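Local atomic coordinates of uncharacterized protein (Bacteroides vulgatus, PDB entry 4FMR), a protein that is of unknown function but probably binds DNA, pairing an HU/IHF-like DNA-binding domain with an Ig-like domain of the DUF4469 family. Residues G151-L156 with R197-L202; I133-D138 with T155-N160; Y211-T216 with H235-G240. All blocks are in the same frame, centred on the assembly; numbering follows the deposited sequence. Where two conformers were deposited one is given.

Contact 1. Residues G151-L156 with R197-L202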
loop_
_atom_site.group_PDB
_atom_site.type_symbol
_atom_site.label_atom_id
_atom_site.label_comp_id
_atom_site.label_asym_id
_atom_site.label_seq_id
_atom_site.Cartn_x
_atom_site.Cartn_y
_atom_site.Cartn_z
ATOM N N GLY B 151 -12.193 10.309 -11.929
ATOM C CA GLY B 151 -13.116 11.363 -11.514
ATOM C C GLY B 151 -12.539 12.298 -10.477
ATOM O O GLY B 151 -13.269 13.129 -9.935
ATOM N N ARG B 152 -11.233 12.166 -10.174
ATOM C CA ARG B 152 -10.572 12.969 -9.151
ATOM C C ARG B 152 -9.271 13.573 -9.697
ATOM O O ARG B 152 -8.871 13.273 -10.821
ATOM C CB ARG B 152 -10.319 12.117 -7.887
ATOM C CG ARG B 152 -11.594 11.752 -7.097
ATOM C CD ARG B 152 -12.246 12.960 -6.426
ATOM N NE ARG B 152 -13.464 12.619 -5.686
ATOM C CZ ARG B 152 -13.487 12.238 -4.411
ATOM N NH1 ARG B 152 -12.358 12.122 -3.723
ATOM N NH2 ARG B 152 -14.640 11.948 -3.821
ATOM N N ASN B 153 -8.635 14.455 -8.921
ATOM C CA ASN B 153 -7.434 15.144 -9.370
ATOM C C ASN B 153 -6.150 14.358 -9.202
ATOM O O ASN B 153 -5.957 13.614 -8.256
ATOM C CB ASN B 153 -7.271 16.487 -8.668
ATOM C CG ASN B 153 -8.301 17.492 -9.122
ATOM O OD1 ASN B 153 -8.307 17.947 -10.276
ATOM N ND2 ASN B 153 -9.232 17.812 -8.242
ATOM N N PHE B 154 -5.248 14.596 -10.140
ATOM C CA PHE B 154 -3.936 14.003 -10.179
ATOM C C PHE B 154 -2.923 15.093 -10.489
ATOM O O PHE B 154 -3.197 15.962 -11.322
ATOM C CB PHE B 154 -3.890 12.863 -11.220
ATOM C CG PHE B 154 -2.660 12.011 -11.048
ATOM C CD1 PHE B 154 -2.608 11.026 -10.064
ATOM C CD2 PHE B 154 -1.518 12.239 -11.824
ATOM C CE1 PHE B 154 -1.448 10.275 -9.870
ATOM C CE2 PHE B 154 -0.352 11.484 -11.620
ATOM C CZ PHE B 154 -0.327 10.513 -10.643
ATOM N N THR B 155 -1.765 15.068 -9.789
ATOM C CA THR B 155 -0.684 16.034 -10.024
ATOM C C THR B 155 0.541 15.333 -10.630
ATOM O O THR B 155 1.028 14.353 -10.090
ATOM C CB THR B 155 -0.288 16.796 -8.735
ATOM O OG1 THR B 155 -1.439 17.434 -8.190
ATOM C CG2 THR B 155 0.768 17.847 -8.991
ATOM N N LEU B 156 1.078 15.909 -11.692
ATOM C CA LEU B 156 2.293 15.468 -12.365
ATOM C C LEU B 156 3.412 16.461 -12.113
ATOM O O LEU B 156 3.241 17.646 -12.387
ATOM C CB LEU B 156 2.055 15.333 -13.882
ATOM C CG LEU B 156 1.058 14.291 -14.313
ATOM C CD1 LEU B 156 0.386 14.692 -15.605
ATOM C CD2 LEU B 156 1.702 12.940 -14.383
ATOM N N ARG B 197 4.939 21.403 -12.921
ATOM C CA ARG B 197 3.787 20.744 -12.309
ATOM C C ARG B 197 2.469 20.960 -13.071
ATOM O O ARG B 197 2.054 22.097 -13.340
ATOM C CB ARG B 197 3.637 21.287 -10.874
ATOM C CG ARG B 197 2.395 20.879 -10.099
ATOM C CD ARG B 197 2.460 21.449 -8.698
ATOM N NE ARG B 197 2.598 22.904 -8.727
ATOM C CZ ARG B 197 2.703 23.672 -7.652
ATOM N NH1 ARG B 197 2.701 23.134 -6.438
ATOM N NH2 ARG B 197 2.823 24.983 -7.781
ATOM N N LEU B 198 1.802 19.850 -13.374
ATOM C CA LEU B 198 0.464 19.841 -13.959
ATOM C C LEU B 198 -0.529 19.268 -12.981
ATOM O O LEU B 198 -0.277 18.198 -12.424
ATOM C CB LEU B 198 0.359 19.031 -15.277
ATOM C CG LEU B 198 1.200 19.397 -16.475
ATOM C CD1 LEU B 198 0.969 18.379 -17.604
ATOM C CD2 LEU B 198 0.930 20.823 -16.941
ATOM N N ILE B 199 -1.683 19.926 -12.833
ATOM C CA ILE B 199 -2.803 19.399 -12.065
ATOM C C ILE B 199 -3.912 19.117 -13.067
ATOM O O ILE B 199 -4.321 20.002 -13.833
ATOM C CB ILE B 199 -3.277 20.257 -10.861
ATOM C CG1 ILE B 199 -2.090 20.505 -9.887
ATOM C CG2 ILE B 199 -4.451 19.530 -10.134
ATOM C CD1 ILE B 199 -2.357 21.430 -8.711
ATOM N N ILE B 200 -4.362 17.870 -13.104
ATOM C CA ILE B 200 -5.420 17.491 -14.033
ATOM C C ILE B 200 -6.579 16.908 -13.259
ATOM O O ILE B 200 -6.405 16.472 -12.131
ATOM C CB ILE B 200 -4.921 16.494 -15.164
ATOM C CG1 ILE B 200 -4.436 15.143 -14.581
ATOM C CG2 ILE B 200 -3.854 17.153 -16.059
ATOM C CD1 ILE B 200 -4.213 13.980 -15.558
ATOM N N LEU B 201 -7.767 16.919 -13.872
ATOM C CA LEU B 201 -8.964 16.232 -13.382
ATOM C C LEU B 201 -9.139 15.014 -14.244
ATOM O O LEU B 201 -9.230 15.157 -15.449
ATOM C CB LEU B 201 -10.238 17.115 -13.392
ATOM C CG LEU B 201 -11.513 16.411 -12.812
ATOM C CD1 LEU B 201 -11.322 15.999 -11.359
ATOM C CD2 LEU B 201 -12.721 17.321 -12.877
ATOM N N LEU B 202 -9.114 13.825 -13.670
ATOM C CA LEU B 202 -9.264 12.601 -14.462
ATOM C C LEU B 202 -10.733 12.317 -14.775
ATOM O O LEU B 202 -11.544 12.436 -13.870
ATOM C CB LEU B 202 -8.653 11.387 -13.716
ATOM C CG LEU B 202 -7.133 11.352 -13.556
ATOM C CD1 LEU B 202 -6.721 10.309 -12.531
ATOM C CD2 LEU B 202 -6.444 11.102 -14.889
#

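Contact 2. Residues I133-D138 with T155-N160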
loop_
_atom_site.group_PDB
_atom_site.type_symbol
_atom_site.label_atom_id
_atom_site.label_comp_id
_atom_site.label_asym_id
_atom_site.label_seq_id
_atom_site.Cartn_x
_atom_site.Cartn_y
_atom_site.Cartn_z
ATOM N N ILE B 133 8.261 13.478 -17.069
ATOM C CA ILE B 133 7.402 13.323 -15.911
ATOM C C ILE B 133 8.269 12.649 -14.839
ATOM O O ILE B 133 8.699 11.511 -15.042
ATOM C CB ILE B 133 6.109 12.517 -16.262
ATOM C CG1 ILE B 133 5.277 13.211 -17.377
ATOM C CG2 ILE B 133 5.293 12.261 -14.996
ATOM C CD1 ILE B 133 4.157 12.353 -18.067
ATOM N N GLY B 134 8.572 13.382 -13.765
ATOM C CA GLY B 134 9.415 12.926 -12.662
ATOM C C GLY B 134 8.674 12.125 -11.614
ATOM O O GLY B 134 9.083 11.013 -11.258
ATOM N N SER B 135 7.581 12.706 -11.098
ATOM C CA SER B 135 6.726 12.097 -10.084
ATOM C C SER B 135 5.270 12.508 -10.275
ATOM O O SER B 135 4.946 13.313 -11.154
ATOM C CB SER B 135 7.213 12.471 -8.688
ATOM O OG SER B 135 7.699 13.797 -8.658
ATOM N N GLY B 136 4.407 11.922 -9.463
ATOM C CA GLY B 136 2.976 12.155 -9.494
ATOM C C GLY B 136 2.344 12.079 -8.125
ATOM O O GLY B 136 2.917 11.485 -7.209
ATOM N N GLN B 137 1.148 12.666 -7.968
ATOM C CA GLN B 137 0.443 12.592 -6.695
ATOM C C GLN B 137 -1.084 12.569 -6.893
ATOM O O GLN B 137 -1.646 13.453 -7.549
ATOM C CB GLN B 137 0.842 13.740 -5.734
ATOM C CG GLN B 137 0.375 13.461 -4.294
ATOM C CD GLN B 137 0.553 14.614 -3.352
ATOM O OE1 GLN B 137 0.174 15.767 -3.633
ATOM N NE2 GLN B 137 1.070 14.305 -2.175
ATOM N N ASP B 138 -1.740 11.579 -6.269
ATOM C CA ASP B 138 -3.185 11.431 -6.286
ATOM C C ASP B 138 -3.765 12.261 -5.163
ATOM O O ASP B 138 -3.283 12.149 -4.036
ATOM C CB ASP B 138 -3.598 9.957 -6.161
ATOM C CG ASP B 138 -5.074 9.765 -6.453
ATOM O OD1 ASP B 138 -5.505 10.116 -7.562
ATOM O OD2 ASP B 138 -5.808 9.342 -5.547
ATOM N N THR B 155 -1.765 15.068 -9.789
ATOM C CA THR B 155 -0.684 16.034 -10.024
ATOM C C THR B 155 0.541 15.333 -10.630
ATOM O O THR B 155 1.028 14.353 -10.090
ATOM C CB THR B 155 -0.288 16.796 -8.735
ATOM O OG1 THR B 155 -1.439 17.434 -8.190
ATOM C CG2 THR B 155 0.768 17.847 -8.991
ATOM N N LEU B 156 1.078 15.909 -11.692
ATOM C CA LEU B 156 2.293 15.468 -12.365
ATOM C C LEU B 156 3.412 16.461 -12.113
ATOM O O LEU B 156 3.241 17.646 -12.387
ATOM C CB LEU B 156 2.055 15.333 -13.882
ATOM C CG LEU B 156 1.058 14.291 -14.313
ATOM C CD1 LEU B 156 0.386 14.692 -15.605
ATOM C CD2 LEU B 156 1.702 12.940 -14.383
ATOM N N PHE B 157 4.557 15.991 -11.589
ATOM C CA PHE B 157 5.719 16.849 -11.376
ATOM C C PHE B 157 6.771 16.516 -12.420
ATOM O O PHE B 157 6.918 15.354 -12.783
ATOM C CB PHE B 157 6.267 16.687 -9.945
ATOM C CG PHE B 157 5.249 16.961 -8.862
ATOM C CD1 PHE B 157 5.045 18.254 -8.386
ATOM C CD2 PHE B 157 4.514 15.923 -8.298
ATOM C CE1 PHE B 157 4.136 18.502 -7.353
ATOM C CE2 PHE B 157 3.598 16.171 -7.279
ATOM C CZ PHE B 157 3.418 17.455 -6.808
ATOM N N GLY B 158 7.478 17.517 -12.920
ATOM C CA GLY B 158 8.510 17.245 -13.907
ATOM C C GLY B 158 9.209 18.465 -14.444
ATOM O O GLY B 158 9.437 19.434 -13.707
ATOM N N LYS B 159 9.587 18.393 -15.739
ATOM C CA LYS B 159 10.304 19.449 -16.448
ATOM C C LYS B 159 9.629 19.772 -17.758
ATOM O O LYS B 159 9.360 18.867 -18.559
ATOM C CB LYS B 159 11.782 19.070 -16.704
ATOM C CG LYS B 159 12.666 19.029 -15.457
ATOM C CD LYS B 159 13.120 20.392 -14.963
ATOM C CE LYS B 159 13.949 20.248 -13.710
ATOM N NZ LYS B 159 14.529 21.545 -13.273
ATOM N N ASN B 160 9.348 21.083 -17.951
ATOM C CA ASN B 160 8.743 21.711 -19.130
ATOM C C ASN B 160 7.499 20.949 -19.616
ATOM O O ASN B 160 7.364 20.645 -20.800
ATOM C CB ASN B 160 9.787 21.831 -20.247
ATOM C CG ASN B 160 10.891 22.770 -19.853
ATOM O OD1 ASN B 160 10.664 23.960 -19.579
ATOM N ND2 ASN B 160 12.103 22.239 -19.770
HETATM O O HOH W 1 -3.036 15.738 -6.906
#

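Contact 3. Residues Y211-T216 with H235-G240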
loop_
_atom_site.group_PDB
_atom_site.type_symbol
_atom_site.label_atom_id
_atom_site.label_comp_id
_atom_site.label_asym_id
_atom_site.label_seq_id
_atom_site.Cartn_x
_atom_site.Cartn_y
_atom_site.Cartn_z
ATOM N N TYR B 211 -2.648 2.382 -17.498
ATOM C CA TYR B 211 -2.695 3.265 -18.658
ATOM C C TYR B 211 -1.337 3.879 -18.884
ATOM O O TYR B 211 -0.563 4.029 -17.931
ATOM C CB TYR B 211 -3.735 4.408 -18.493
ATOM C CG TYR B 211 -5.189 3.991 -18.471
ATOM C CD1 TYR B 211 -5.744 3.369 -17.349
ATOM C CD2 TYR B 211 -6.035 4.286 -19.534
ATOM C CE1 TYR B 211 -7.075 2.961 -17.331
ATOM C CE2 TYR B 211 -7.379 3.909 -19.514
ATOM C CZ TYR B 211 -7.891 3.248 -18.409
ATOM O OH TYR B 211 -9.203 2.883 -18.379
HETATM N N MSE B 212 -1.057 4.267 -20.134
HETATM C CA MSE B 212 0.111 5.053 -20.464
HETATM C C MSE B 212 -0.374 6.500 -20.547
HETATM O O MSE B 212 -1.262 6.796 -21.351
HETATM C CB MSE B 212 0.813 4.573 -21.747
HETATM C CG MSE B 212 2.138 5.320 -22.027
HETATM SE SE MSE B 212 3.455 5.096 -20.571
HETATM C CE MSE B 212 3.609 3.165 -20.467
ATOM N N LEU B 213 0.096 7.354 -19.619
ATOM C CA LEU B 213 -0.232 8.769 -19.584
ATOM C C LEU B 213 0.809 9.528 -20.438
ATOM O O LEU B 213 2.011 9.374 -20.233
ATOM C CB LEU B 213 -0.305 9.327 -18.136
ATOM C CG LEU B 213 -0.794 10.794 -18.004
ATOM C CD1 LEU B 213 -1.557 11.016 -16.701
ATOM C CD2 LEU B 213 0.365 11.791 -18.087
ATOM N N THR B 214 0.336 10.358 -21.369
ATOM C CA THR B 214 1.219 11.121 -22.250
ATOM C C THR B 214 0.849 12.595 -22.225
ATOM O O THR B 214 -0.327 12.946 -22.247
ATOM C CB THR B 214 1.156 10.535 -23.676
ATOM O OG1 THR B 214 1.542 9.154 -23.598
ATOM C CG2 THR B 214 2.056 11.280 -24.689
ATOM N N VAL B 215 1.892 13.449 -22.128
ATOM C CA VAL B 215 1.851 14.908 -22.185
ATOM C C VAL B 215 2.421 15.292 -23.540
ATOM O O VAL B 215 3.594 15.027 -23.786
ATOM C CB VAL B 215 2.604 15.609 -21.005
ATOM C CG1 VAL B 215 2.721 17.121 -21.246
ATOM C CG2 VAL B 215 1.939 15.329 -19.654
ATOM N N THR B 216 1.590 15.859 -24.431
ATOM C CA THR B 216 2.008 16.311 -25.768
ATOM C C THR B 216 1.928 17.844 -25.786
ATOM O O THR B 216 0.894 18.420 -25.412
ATOM C CB THR B 216 1.169 15.655 -26.865
ATOM O OG1 THR B 216 1.256 14.245 -26.727
ATOM C CG2 THR B 216 1.599 16.069 -28.268
ATOM N N HIS B 235 4.458 8.454 -18.878
ATOM C CA HIS B 235 4.626 7.755 -17.623
ATOM C C HIS B 235 3.462 6.801 -17.469
ATOM O O HIS B 235 2.336 7.159 -17.804
ATOM C CB HIS B 235 4.742 8.701 -16.404
ATOM C CG HIS B 235 5.367 8.020 -15.225
ATOM N ND1 HIS B 235 4.672 7.083 -14.477
ATOM C CD2 HIS B 235 6.633 8.093 -14.759
ATOM C CE1 HIS B 235 5.529 6.624 -13.582
ATOM N NE2 HIS B 235 6.708 7.224 -13.690
ATOM N N THR B 236 3.717 5.601 -16.942
ATOM C CA THR B 236 2.661 4.629 -16.700
ATOM C C THR B 236 1.820 5.093 -15.483
ATOM O O THR B 236 2.321 5.819 -14.614
ATOM C CB THR B 236 3.255 3.233 -16.514
ATOM O OG1 THR B 236 2.198 2.277 -16.644
ATOM C CG2 THR B 236 3.993 3.072 -15.177
ATOM N N ILE B 237 0.545 4.700 -15.441
ATOM C CA ILE B 237 -0.346 5.130 -14.361
ATOM C C ILE B 237 -1.379 4.040 -14.105
ATOM O O ILE B 237 -1.947 3.480 -15.044
ATOM C CB ILE B 237 -1.040 6.528 -14.681
ATOM C CG1 ILE B 237 -1.848 7.101 -13.474
ATOM C CG2 ILE B 237 -1.920 6.462 -15.934
ATOM C CD1 ILE B 237 -2.298 8.649 -13.597
ATOM N N TYR B 238 -1.655 3.784 -12.838
ATOM C CA TYR B 238 -2.732 2.869 -12.516
ATOM C C TYR B 238 -3.954 3.693 -12.140
ATOM O O TYR B 238 -3.886 4.550 -11.253
ATOM C CB TYR B 238 -2.364 1.875 -11.415
ATOM C CG TYR B 238 -3.546 1.010 -11.022
ATOM C CD1 TYR B 238 -3.919 -0.091 -11.792
ATOM C CD2 TYR B 238 -4.309 1.307 -9.890
ATOM C CE1 TYR B 238 -5.048 -0.846 -11.474
ATOM C CE2 TYR B 238 -5.445 0.566 -9.568
ATOM C CZ TYR B 238 -5.803 -0.519 -10.352
ATOM O OH TYR B 238 -6.890 -1.288 -10.006
ATOM N N ILE B 239 -5.069 3.431 -12.787
ATOM C CA ILE B 239 -6.282 4.174 -12.452
ATOM C C ILE B 239 -7.256 3.237 -11.748
ATOM O O ILE B 239 -7.541 2.144 -12.236
ATOM C CB ILE B 239 -6.895 4.847 -13.716
ATOM C CG1 ILE B 239 -5.902 5.944 -14.243
ATOM C CG2 ILE B 239 -8.300 5.443 -13.389
ATOM C CD1 ILE B 239 -6.149 6.518 -15.546
ATOM N N GLY B 240 -7.719 3.669 -10.581
ATOM C CA GLY B 240 -8.713 2.946 -9.807
ATOM C C GLY B 240 -10.043 3.616 -10.066
ATOM O O GLY B 240 -10.096 4.852 -10.164
#

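Contact 1. Residues G151-L156 with R197-L202
Leu156, Phe154 and Leu202 lose the most surface where strand 153-156 pairs antiparallel with strand 197-201. The strand axes come within 4.6 Å, and segments 151-156 and 197-202 together bury 620 Å². Leu156 forms a hydrogen-bonded pair with Leu198. Its N-H meets Leu198 O nearly along the C=O axis, and Leu198 N bonds back to Leu156 O. On the inward face of this pair Leu156 CD1 lies 4.2 Å from Leu198 CD1. Phe154 makes the next such pair, with Ile200. Ile200 N reaches Phe154 O at 2.9 Å in an almost straight bond, 178° at the hydrogen. CG of Phe154 is anti to its backbone N (chi1 -166°). This turns the ring away from strand 197-201, so CB does the touching, at 4.1 Å from Ile200 CG1 and 4.0 Å from Leu202 CD1. Ile200 CG1 takes the crowded place between backbone N and carbonyl carbon, and from there it lies against Phe154 O and CB. Just past the end of the strand, Leu202 N-H binds Arg152 O from above the carbonyl plane. The Leu202 carbonyl takes only a weak bond from Gly151 N. On the other face Thr155 lies alongside Ile199, with OG1 3.6 Å from Ile199 CG1. Thr155 CG2 also lies beside the aliphatic part of Arg197, 3.6 Å from its CG. The bend of that arginine at chi3 carries the guanidinium onward to a salt bridge with Glu194. These are the two central strands of a four-stranded antiparallel sheet in the Ig-like domain. Strand 132-138 flanks 153-159, and strand 190-193 flanks 197-201. The face with Leu156, Leu198 and Ile200 packs on strand 209-217, while Phe154 and Leu202 reach Ala148 of strand 147-149.

Contact 2. Residues I133-D138 with T155-N160
Five backbone hydrogen bonds join strand 133-138 to strand 155-159. Gln137 and Thr155 exchange two: Gln137 N to Thr155 O at 2.7 Å, Thr155 N to Gln137 O at 2.8 Å. Phe157 N binds Ser135 O from above the carbonyl plane. Phe157 O is gripped twice, by Gly134 N, in the plane of the Phe157 carbonyl, at 2.8 Å and by Ser135 N, 40° out of that plane, at 3.2 Å. Gly134 and Ser135 thus both face Phe157 in a classic beta bulge, which shifts the register by one residue in this edge pair of the four-stranded Ig-like sheet. A water bridges the Gln137 end: it donates to Gln137 O and is hydrogen-bonded to Thr155 OG1 at 2.7 Å.

Side chains also pack. The Phe157 ring leans back along its own strand, where Thr155 CG2 covers one face near the rim. Gln137 CB meets the ring edge, 4.0 Å from Phe157 CE2, and the hydroxyl oxygen Ser135 OG lies 3.5 Å from Phe157 CB. On the side of Leu156, Ile133 crosses it obliquely, CG2 to CD2 at 3.7 Å. Ile133 also packs on Leu213 and Val215 of strand 209-217.

Contact 3. Residues Y211-T216 with H235-G240
Strands 211-216 and 235-240 are antiparallel neighbours in the second sheet of the Ig-like beta sandwich. Their short axes run at 128° to each other. Three residue pairs fall within these segments, and the pairing continues from Val215 to Thr233. Four backbone hydrogen bonds hold the segments together. Tyr211 and Ile237 exchange two, Tyr211 N to Ile237 O and Ile237 N to Tyr211 O, both 2.8 Å and both nearly along the C=O axis. Leu213 and His235 exchange the other two. There Leu213 N comes from above the carbonyl plane of His235, while His235 N lies in that of Leu213. Between these rungs Met212 and Thr236 form the non-hydrogen-bonded pair, and Thr236 CA makes a CA-H...O contact with Tyr211 O.

Apolar packing lies mainly on the face of Tyr211, Leu213 and Ile237. Ile237 CG2 occupies the crowded position between backbone N and carbonyl carbon. From there it touches Tyr211 CB at 3.7 Å and Leu213 CB at 4.0 Å. The Tyr211 ring takes a CH-pi contact: Ile239 CD1 sits over one face, 4.1 Å from the centroid and 28° off the normal. The tyrosine hydroxyl is held by Glu207 O. Leu213 also touches Leu174 of strand 171-176.

On the opposite face lies selenomethionine Met212. Bends at chi2 and chi3 fold its chain back over the neighbouring strand. SE then rests 3.5 Å from His235 C, and CE lies 4.0 Å from Thr236 CB. Thr236 OG1 is hydrogen-bonded to Glu210.

One polar side-chain bond lies within strand 235-240, next to the ring stack of His235 on Phe146. His235 ND1 donates to Thr236 O at 2.7 Å, on a carbonyl lone pair, and the oxygen lies only 7° out of the imidazole plane.

Contacts 1 and 2 share Thr155 and Leu156 of strand 153-159, which pairs with 197-201 on one edge and with 132-138 on the other. Their centres lie 10 Å apart. Contact 3 belongs to the facing sheet, its centre about 11 Å from each of the others. The sheets meet through apolar side chains around Leu213. Leu213 CD2 lies 3.8 Å from both Leu156 CD1 and Ile133 CD1. Leu198 CD1 reaches Val215 CG2 at 3.8 Å, and Phe154 CE2 approaches Ile237 CD1 at 4.0 Å. Each contact contributes one face to the packing between the two sheets.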